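Cytochrome c, putative (Shewanella oneidensis, PDB 1SP3) is an octaheme c-type cytochrome that probably acts as a respiratory tetrathionate reductase, an oxidoreductase. Local coordinates at residues N61-V65 with K247-W252; M33-W39 with F90-V96. All blocks are in the same frame, centred on the assembly; numbering follows the deposited sequence.

Contact 1: residues N61-V65 with K247-W252; sequences NNFCV and KMQWDW. With HEC (heme c), chain D; SCN (thiocyanate ion), chain B.
Trp-250 (chi1 t) lays one face of its indole over the backbone of Phe-63, CE3 coming 3.5 Å from Phe-63 CA; the CA atoms of these two residues, 6.8 Å apart, are the closest pair. Residues 247-251 lie on strand 246-251 of the mixed sheet, between strands 276-281 and 325-339; 61-65 is an irregular loop folded around Asn-61, whose OD1 accepts from Phe-63 N (2.9 Å), an Asx turn, and from Val-65 N (2.7 Å). Cys-64 SG lies 3.9 Å from Trp-250 CH2, an oblique sulfur-aromatic contact. Trp-252 (chi1 m) donates from NE1 to Phe-63 O at 2.9 Å. A water lies 2.7 Å from Asn-62 O and 2.5 Å from Trp-250 O. The loop lies between strand and heme, where Asn-61 ND2 donates to propionate O1A (2.7 Å). Thiocyanate, probably from the crystallisation liquor, is bound through S to the heme FE at 2.4 Å and takes a weak hydrogen bond at N from Asn-61 ND2 (3.4 Å), consistent with an iron that can accept a small anion.

Contact 2: residues M33-W39 with F90-V96; sequences MMKTSHW and FKDKTKV. With HEC (heme c), chain F.
Residues 33-34 belong to a helix that begins earlier in the chain, and a second helix takes up 37-39, with Thr-36 as N-cap: its OG1 accepts from His-38 N (3.2 Å). Segment 90-96 is a loop with a 3-10 segment at 93-95, at whose start Asp-92 OD1 accepts from Thr-94 N (3.0 Å), an Asx turn. The CA atoms approach best at Trp-39 and Val-96, 7.7 Å apart. Trp-39 (chi1 t) is sandwiched: Val-96 CG2 makes a CH-pi contact 4.0 Å from the centroid of its six-membered ring, while Phe-90 (chi1 m) points its edge at the other face, T-shaped, its centroid 5.6 Å from that of the five-membered ring and the planes at 79°. Trp-39 NE1 donates to Phe-90 O at 2.9 Å. Met-34 CE is 3.5 Å from Phe-90 O; Met-33 CE meets Val-96 CG1 at 3.3 Å. The capped helix brings in His-38, whose NE2 ligates a heme FE at 2.0 Å and with His-143 gives this heme c bis-histidine ligation; Ser-37 OG donates to its propionate O1A at 2.5 Å. Lys-93 NZ and Val-96 O bond Thr-31 and Thr-19 of helix 15-34, while His-38 touches strand 191-192.

In the fold
Contacts 1 and 2 are separate, their centres 29 Å apart and their nearest atoms about 15 Å. Each nevertheless borders a heme, and FE of heme c chain D (contact 1) lies 10.3 Å from FE of heme c chain F (contact 2). Contact 1 faces the heme covalently held by Cys-74 and Cys-77, where Lys-153 and Trp-396 also hydrogen-bond; contact 2 supplies one of the two axial histidines of its neighbour. Lys-56, in the chain between His-38 and Asn-61, binds both hemes. Val-96 of contact 2 also touches a third heme, attached through Cys-98 and Cys-101. Contact 1 joins the N-terminal heme region to the mixed sheet, whereas contact 2 stays within that region.

Contact 1: residues N61-V65 with K247-W252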
loop_
_atom_site.group_PDB
_atom_site.type_symbol
_atom_site.label_atom_id
_atom_site.label_comp_id
_atom_site.label_asym_id
_atom_site.label_seq_id
_atom_site.Cartn_x
_atom_site.Cartn_y
_atom_site.Cartn_z
ATOM N N ASN A 61 0.302 -10.033 3.401
ATOM C CA ASN A 61 1.465 -9.147 3.627
ATOM C C ASN A 61 2.145 -9.501 4.921
ATOM O O ASN A 61 1.724 -10.461 5.604
ATOM C CB ASN A 61 1.102 -7.640 3.521
ATOM C CG ASN A 61 0.290 -7.110 4.741
ATOM O OD1 ASN A 61 0.296 -7.705 5.847
ATOM N ND2 ASN A 61 -0.336 -5.920 4.563
ATOM N N ASN A 62 3.272 -8.843 5.229
ATOM C CA ASN A 62 3.987 -9.129 6.488
ATOM C C ASN A 62 3.766 -8.041 7.578
ATOM O O ASN A 62 4.594 -7.825 8.495
ATOM C CB ASN A 62 5.472 -9.479 6.292
ATOM C CG ASN A 62 6.283 -8.371 5.561
ATOM O OD1 ASN A 62 5.794 -7.239 5.369
ATOM N ND2 ASN A 62 7.515 -8.712 5.116
ATOM N N PHE A 63 2.634 -7.344 7.464
ATOM C CA PHE A 63 2.224 -6.362 8.484
ATOM C C PHE A 63 1.111 -7.079 9.261
ATOM O O PHE A 63 1.396 -8.088 9.975
ATOM C CB PHE A 63 1.718 -5.093 7.797
ATOM C CG PHE A 63 2.830 -4.156 7.345
ATOM C CD1 PHE A 63 3.240 -4.127 6.008
ATOM C CD2 PHE A 63 3.468 -3.322 8.256
ATOM C CE1 PHE A 63 4.270 -3.299 5.613
ATOM C CE2 PHE A 63 4.469 -2.484 7.877
ATOM C CZ PHE A 63 4.871 -2.446 6.557
ATOM N N CYS A 64 -0.151 -6.704 8.998
ATOM C CA CYS A 64 -1.291 -7.385 9.609
ATOM C C CYS A 64 -1.652 -8.702 8.970
ATOM O O CYS A 64 -2.547 -9.418 9.466
ATOM C CB CYS A 64 -2.502 -6.405 9.803
ATOM S SG CYS A 64 -2.129 -5.058 11.078
ATOM N N VAL A 65 -1.008 -9.029 7.843
ATOM C CA VAL A 65 -1.166 -10.354 7.217
ATOM C C VAL A 65 -2.357 -10.438 6.253
ATOM O O VAL A 65 -2.169 -10.563 5.039
ATOM C CB VAL A 65 -1.205 -11.528 8.240
ATOM C CG1 VAL A 65 -1.178 -12.895 7.489
ATOM C CG2 VAL A 65 0.031 -11.474 9.178
ATOM N N LYS A 247 7.854 1.701 9.652
ATOM C CA LYS A 247 8.244 0.390 10.153
ATOM C C LYS A 247 9.066 -0.327 9.083
ATOM O O LYS A 247 8.644 -0.394 7.933
ATOM C CB LYS A 247 6.998 -0.360 10.505
ATOM C CG LYS A 247 7.226 -1.638 11.299
ATOM C CD LYS A 247 5.866 -2.231 11.725
ATOM C CE LYS A 247 5.195 -1.330 12.738
ATOM N NZ LYS A 247 3.825 -1.911 13.065
ATOM N N MET A 248 10.226 -0.818 9.467
ATOM C CA MET A 248 11.088 -1.551 8.572
ATOM C C MET A 248 11.068 -3.061 8.872
ATOM O O MET A 248 11.269 -3.873 7.962
ATOM C CB MET A 248 12.527 -0.995 8.611
ATOM C CG MET A 248 12.587 0.525 8.126
ATOM S SD MET A 248 12.121 0.812 6.336
ATOM C CE MET A 248 13.396 -0.149 5.349
ATOM N N GLN A 249 10.789 -3.444 10.100
ATOM C CA GLN A 249 10.711 -4.902 10.461
ATOM C C GLN A 249 9.595 -5.126 11.431
ATOM O O GLN A 249 9.365 -4.295 12.267
ATOM C CB GLN A 249 11.968 -5.397 11.142
ATOM C CG GLN A 249 13.251 -4.907 10.431
ATOM C CD GLN A 249 14.513 -5.444 11.041
ATOM O OE1 GLN A 249 15.549 -4.748 11.025
ATOM N NE2 GLN A 249 14.440 -6.654 11.619
ATOM N N TRP A 250 8.918 -6.261 11.287
ATOM C CA TRP A 250 7.856 -6.713 12.190
ATOM C C TRP A 250 8.071 -8.242 12.402
ATOM O O TRP A 250 7.695 -9.082 11.550
ATOM C CB TRP A 250 6.473 -6.476 11.567
ATOM C CG TRP A 250 5.315 -6.658 12.495
ATOM C CD1 TRP A 250 5.211 -7.530 13.600
ATOM C CD2 TRP A 250 4.039 -5.998 12.385
ATOM N NE1 TRP A 250 3.946 -7.419 14.129
ATOM C CE2 TRP A 250 3.220 -6.487 13.411
ATOM C CE3 TRP A 250 3.515 -5.056 11.496
ATOM C CZ2 TRP A 250 1.926 -6.044 13.600
ATOM C CZ3 TRP A 250 2.235 -4.596 11.689
ATOM C CH2 TRP A 250 1.443 -5.100 12.723
ATOM N N ASP A 251 8.606 -8.561 13.590
ATOM C CA ASP A 251 8.775 -9.907 14.069
ATOM C C ASP A 251 7.626 -10.282 15.009
ATOM O O ASP A 251 7.598 -9.881 16.231
ATOM C CB ASP A 251 10.115 -9.970 14.825
ATOM C CG ASP A 251 10.493 -11.389 15.241
ATOM O OD1 ASP A 251 9.654 -12.327 15.105
ATOM O OD2 ASP A 251 11.652 -11.634 15.668
ATOM N N TRP A 252 6.689 -11.039 14.461
ATOM C CA TRP A 252 5.511 -11.540 15.197
ATOM C C TRP A 252 5.888 -12.678 16.191
ATOM O O TRP A 252 5.154 -12.970 17.082
ATOM C CB TRP A 252 4.489 -12.127 14.221
ATOM C CG TRP A 252 3.543 -11.165 13.529
ATOM C CD1 TRP A 252 3.646 -10.692 12.244
ATOM C CD2 TRP A 252 2.339 -10.589 14.071
ATOM N NE1 TRP A 252 2.587 -9.867 11.965
ATOM C CE2 TRP A 252 1.772 -9.782 13.070
ATOM C CE3 TRP A 252 1.664 -10.701 15.306
ATOM C CZ2 TRP A 252 0.537 -9.080 13.251
ATOM C CZ3 TRP A 252 0.505 -9.964 15.502
ATOM C CH2 TRP A 252 -0.071 -9.193 14.471
HETATM FE FE HEC D . -4.601 -2.307 4.541
HETATM C CHA HEC D . -3.375 -2.606 1.261
HETATM C CHB HEC D . -4.102 -5.691 5.014
HETATM C CHC HEC D . -6.028 -2.123 7.644
HETATM C CHD HEC D . -4.948 1.050 4.198
HETATM N NA HEC D . -3.829 -3.904 3.366
HETATM C C1A HEC D . -3.391 -3.796 2.036
HETATM C C2A HEC D . -2.957 -5.128 1.616
HETATM C C3A HEC D . -3.161 -6.000 2.646
HETATM C C4A HEC D . -3.716 -5.225 3.766
HETATM C CMA HEC D . -2.827 -7.555 2.612
HETATM C CAA HEC D . -2.335 -5.470 0.207
HETATM C CBA HEC D . -0.798 -5.654 0.314
HETATM C CGA HEC D . -0.143 -4.451 1.046
HETATM O O1A HEC D . 0.217 -4.616 2.249
HETATM O O2A HEC D . 0.024 -3.265 0.519
HETATM N NB HEC D . -5.005 -3.619 6.061
HETATM C C1B HEC D . -4.750 -5.009 5.999
HETATM C C2B HEC D . -5.263 -5.637 7.195
HETATM C C3B HEC D . -5.770 -4.626 7.946
HETATM C C4B HEC D . -5.621 -3.363 7.216
HETATM C CMB HEC D . -5.142 -7.170 7.488
HETATM C CAB HEC D . -6.470 -4.706 9.327
HETATM C CBB HEC D . -6.071 -5.604 10.294
HETATM N NC HEC D . -5.355 -0.737 5.785
HETATM C C1C HEC D . -5.898 -0.907 7.023
HETATM C C2C HEC D . -6.276 0.381 7.531
HETATM C C3C HEC D . -5.948 1.308 6.565
HETATM C C4C HEC D . -5.374 0.582 5.436
HETATM C CMC HEC D . -6.945 0.552 8.930
HETATM C CAC HEC D . -6.145 2.875 6.611
HETATM C CBC HEC D . -5.630 3.727 7.568
HETATM N ND HEC D . -4.188 -0.954 2.964
HETATM C C1D HEC D . -4.552 0.371 3.068
HETATM C C2D HEC D . -4.355 0.943 1.714
HETATM C C3D HEC D . -3.870 -0.176 0.783
HETATM C C4D HEC D . -3.797 -1.331 1.653
HETATM C CMD HEC D . -4.600 2.396 1.310
HETATM C CAD HEC D . -3.466 -0.075 -0.741
HETATM C CBD HEC D . -1.972 0.265 -0.778
HETATM C CGD HEC D . -1.439 0.624 -2.185
HETATM O O1D HEC D . -0.475 1.425 -2.185
HETATM O O2D HEC D . -1.861 0.166 -3.326
HETATM S S SCN B . -2.362 -1.892 5.214
HETATM C C SCN B . -1.863 -3.093 6.265
HETATM N N SCN B . -1.603 -3.973 6.986
HETATM O O HOH W 1 5.908 -9.747 9.888
#

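Contact 2: residues M33-W39 with F90-V96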
loop_
_atom_site.group_PDB
_atom_site.type_symbol
_atom_site.label_atom_id
_atom_site.label_comp_id
_atom_site.label_asym_id
_atom_site.label_seq_id
_atom_site.Cartn_x
_atom_site.Cartn_y
_atom_site.Cartn_z
ATOM N N MET A 33 -18.376 3.517 -9.436
ATOM C CA MET A 33 -17.362 3.379 -8.427
ATOM C C MET A 33 -17.292 1.895 -8.048
ATOM O O MET A 33 -16.199 1.297 -7.778
ATOM C CB MET A 33 -17.748 4.258 -7.246
ATOM C CG MET A 33 -16.547 4.830 -6.406
ATOM S SD MET A 33 -15.943 3.502 -5.283
ATOM C CE MET A 33 -17.652 2.980 -4.853
ATOM N N MET A 34 -18.459 1.279 -8.044
ATOM C CA MET A 34 -18.529 -0.097 -7.548
ATOM C C MET A 34 -17.873 -1.079 -8.526
ATOM O O MET A 34 -17.595 -2.235 -8.157
ATOM C CB MET A 34 -19.983 -0.501 -7.269
ATOM C CG MET A 34 -20.539 0.224 -6.089
ATOM S SD MET A 34 -22.290 0.038 -6.145
ATOM C CE MET A 34 -22.745 -1.413 -5.058
ATOM N N LYS A 35 -17.584 -0.615 -9.741
ATOM C CA LYS A 35 -16.853 -1.459 -10.639
ATOM C C LYS A 35 -15.363 -1.434 -10.288
ATOM O O LYS A 35 -14.631 -2.180 -10.929
ATOM C CB LYS A 35 -17.000 -1.052 -12.097
ATOM C CG LYS A 35 -18.437 -1.098 -12.685
ATOM C CD LYS A 35 -18.368 -0.621 -14.165
ATOM C CE LYS A 35 -19.746 -0.331 -14.781
ATOM N NZ LYS A 35 -19.576 0.666 -15.916
ATOM N N THR A 36 -14.903 -0.599 -9.345
ATOM C CA THR A 36 -13.458 -0.456 -9.237
ATOM C C THR A 36 -12.861 -1.095 -8.080
ATOM O O THR A 36 -13.599 -1.468 -7.156
ATOM C CB THR A 36 -12.994 0.977 -9.192
ATOM O OG1 THR A 36 -13.311 1.507 -7.910
ATOM C CG2 THR A 36 -13.657 1.867 -10.306
ATOM N N SER A 37 -11.512 -1.178 -8.055
ATOM C CA SER A 37 -10.869 -1.809 -6.885
ATOM C C SER A 37 -11.143 -1.058 -5.551
ATOM O O SER A 37 -11.052 -1.657 -4.459
ATOM C CB SER A 37 -9.385 -2.035 -7.095
ATOM O OG SER A 37 -8.757 -0.847 -6.997
ATOM N N HIS A 38 -11.469 0.229 -5.611
ATOM C CA HIS A 38 -11.753 0.938 -4.326
ATOM C C HIS A 38 -12.950 0.347 -3.621
ATOM O O HIS A 38 -13.096 0.496 -2.464
ATOM C CB HIS A 38 -11.941 2.432 -4.536
ATOM C CG HIS A 38 -10.649 3.175 -4.404
ATOM N ND1 HIS A 38 -9.965 3.669 -5.492
ATOM C CD2 HIS A 38 -9.846 3.377 -3.328
ATOM C CE1 HIS A 38 -8.823 4.203 -5.077
ATOM N NE2 HIS A 38 -8.723 4.033 -3.770
ATOM N N TRP A 39 -13.849 -0.257 -4.385
ATOM C CA TRP A 39 -15.012 -0.913 -3.832
ATOM C C TRP A 39 -14.761 -2.416 -3.681
ATOM O O TRP A 39 -15.068 -2.936 -2.655
ATOM C CB TRP A 39 -16.176 -0.745 -4.802
ATOM C CG TRP A 39 -17.412 -1.424 -4.362
ATOM C CD1 TRP A 39 -18.092 -2.434 -5.025
ATOM C CD2 TRP A 39 -18.196 -1.126 -3.176
ATOM N NE1 TRP A 39 -19.191 -2.797 -4.301
ATOM C CE2 TRP A 39 -19.300 -1.991 -3.184
ATOM C CE3 TRP A 39 -18.064 -0.187 -2.092
ATOM C CZ2 TRP A 39 -20.245 -2.004 -2.155
ATOM C CZ3 TRP A 39 -19.022 -0.202 -1.082
ATOM C CH2 TRP A 39 -20.112 -1.100 -1.136
ATOM N N PHE A 90 -21.611 -6.892 -2.009
ATOM C CA PHE A 90 -20.961 -5.977 -2.919
ATOM C C PHE A 90 -21.865 -5.350 -3.981
ATOM O O PHE A 90 -21.375 -4.629 -4.786
ATOM C CB PHE A 90 -19.701 -6.606 -3.565
ATOM C CG PHE A 90 -18.585 -6.816 -2.580
ATOM C CD1 PHE A 90 -18.485 -8.020 -1.851
ATOM C CD2 PHE A 90 -17.674 -5.769 -2.306
ATOM C CE1 PHE A 90 -17.417 -8.190 -0.911
ATOM C CE2 PHE A 90 -16.582 -5.931 -1.389
ATOM C CZ PHE A 90 -16.490 -7.125 -0.656
ATOM N N LYS A 91 -23.172 -5.638 -3.990
ATOM C CA LYS A 91 -24.068 -5.112 -5.019
ATOM C C LYS A 91 -25.023 -4.104 -4.440
ATOM O O LYS A 91 -25.807 -3.455 -5.149
ATOM C CB LYS A 91 -24.872 -6.188 -5.735
ATOM C CG LYS A 91 -24.026 -7.242 -6.456
ATOM C CD LYS A 91 -23.041 -6.727 -7.562
ATOM C CE LYS A 91 -23.527 -5.564 -8.541
ATOM N NZ LYS A 91 -24.938 -5.529 -9.191
ATOM N N ASP A 92 -24.918 -3.944 -3.136
ATOM C CA ASP A 92 -25.735 -2.947 -2.486
ATOM C C ASP A 92 -25.202 -1.490 -2.571
ATOM O O ASP A 92 -24.299 -1.051 -1.773
ATOM C CB ASP A 92 -25.910 -3.345 -1.035
ATOM C CG ASP A 92 -26.969 -2.531 -0.337
ATOM O OD1 ASP A 92 -27.417 -1.445 -0.881
ATOM O OD2 ASP A 92 -27.360 -2.882 0.817
ATOM N N LYS A 93 -25.863 -0.713 -3.430
ATOM C CA LYS A 93 -25.472 0.696 -3.655
ATOM C C LYS A 93 -25.568 1.569 -2.429
ATOM O O LYS A 93 -24.790 2.511 -2.283
ATOM C CB LYS A 93 -26.187 1.322 -4.857
ATOM C CG LYS A 93 -25.740 0.707 -6.191
ATOM C CD LYS A 93 -26.983 0.371 -7.028
ATOM C CE LYS A 93 -26.662 -0.352 -8.324
ATOM N NZ LYS A 93 -26.955 0.667 -9.327
ATOM N N THR A 94 -26.515 1.293 -1.526
ATOM C CA THR A 94 -26.560 2.146 -0.314
ATOM C C THR A 94 -25.395 1.965 0.666
ATOM O O THR A 94 -25.293 2.731 1.673
ATOM C CB THR A 94 -27.899 2.015 0.447
ATOM O OG1 THR A 94 -27.919 0.723 1.026
ATOM C CG2 THR A 94 -29.061 1.938 -0.547
ATOM N N LYS A 95 -24.541 0.994 0.405
ATOM C CA LYS A 95 -23.354 0.764 1.255
ATOM C C LYS A 95 -22.060 1.422 0.786
ATOM O O LYS A 95 -20.998 1.186 1.356
ATOM C CB LYS A 95 -23.099 -0.753 1.430
ATOM C CG LYS A 95 -24.294 -1.491 2.083
ATOM C CD LYS A 95 -24.820 -0.736 3.299
ATOM C CE LYS A 95 -26.007 -1.512 3.997
ATOM N NZ LYS A 95 -26.291 -0.943 5.372
ATOM N N VAL A 96 -22.115 2.253 -0.246
ATOM C CA VAL A 96 -20.884 2.926 -0.700
ATOM C C VAL A 96 -20.639 4.064 0.215
ATOM O O VAL A 96 -21.595 4.635 0.695
ATOM C CB VAL A 96 -21.055 3.380 -2.138
ATOM C CG1 VAL A 96 -19.837 4.166 -2.651
ATOM C CG2 VAL A 96 -21.353 2.130 -2.966
HETATM FE FE HEC F . -7.082 4.558 -2.752
HETATM C CHA HEC F . -5.744 1.703 -3.983
HETATM C CHB HEC F . -5.564 6.291 -5.274
HETATM C CHC HEC F . -8.868 7.311 -1.886
HETATM C CHD HEC F . -8.248 2.810 -0.058
HETATM N NA HEC F . -5.884 4.095 -4.316
HETATM C C1A HEC F . -5.404 2.872 -4.614
HETATM C C2A HEC F . -4.612 2.920 -5.811
HETATM C C3A HEC F . -4.582 4.192 -6.203
HETATM C C4A HEC F . -5.360 4.953 -5.265
HETATM C CMA HEC F . -3.754 4.750 -7.397
HETATM C CAA HEC F . -3.855 1.659 -6.437
HETATM C CBA HEC F . -4.598 1.010 -7.606
HETATM C CGA HEC F . -5.401 -0.172 -7.104
HETATM O O1A HEC F . -6.394 -0.573 -7.788
HETATM O O2A HEC F . -4.993 -0.780 -6.068
HETATM N NB HEC F . -7.172 6.455 -3.458
HETATM C C1B HEC F . -6.481 6.965 -4.497
HETATM C C2B HEC F . -6.750 8.381 -4.594
HETATM C C3B HEC F . -7.629 8.689 -3.645
HETATM C C4B HEC F . -7.940 7.461 -2.934
HETATM C CMB HEC F . -6.021 9.218 -5.679
HETATM C CAB HEC F . -8.405 10.025 -3.401
HETATM C CBB HEC F . -9.106 10.499 -4.503
HETATM N NC HEC F . -8.305 4.996 -1.288
HETATM C C1C HEC F . -8.973 6.214 -1.081
HETATM C C2C HEC F . -9.663 6.128 0.169
HETATM C C3C HEC F . -9.513 4.886 0.630
HETATM C C4C HEC F . -8.656 4.126 -0.243
HETATM C CMC HEC F . -10.446 7.270 0.869
HETATM C CAC HEC F . -10.137 4.404 1.935
HETATM C CBC HEC F . -11.531 4.403 2.070
HETATM N ND HEC F . -6.940 2.604 -2.066
HETATM C C1D HEC F . -7.529 2.062 -0.934
HETATM C C2D HEC F . -7.337 0.644 -0.878
HETATM C C3D HEC F . -6.626 0.311 -2.138
HETATM C C4D HEC F . -6.413 1.582 -2.812
HETATM C CMD HEC F . -7.757 -0.431 0.166
HETATM C CAD HEC F . -6.178 -1.096 -2.629
HETATM C CBD HEC F . -7.349 -1.498 -3.501
HETATM C CGD HEC F . -7.134 -2.916 -4.016
HETATM O O1D HEC F . -6.359 -3.044 -4.995
HETATM O O2D HEC F . -7.694 -3.930 -3.488
#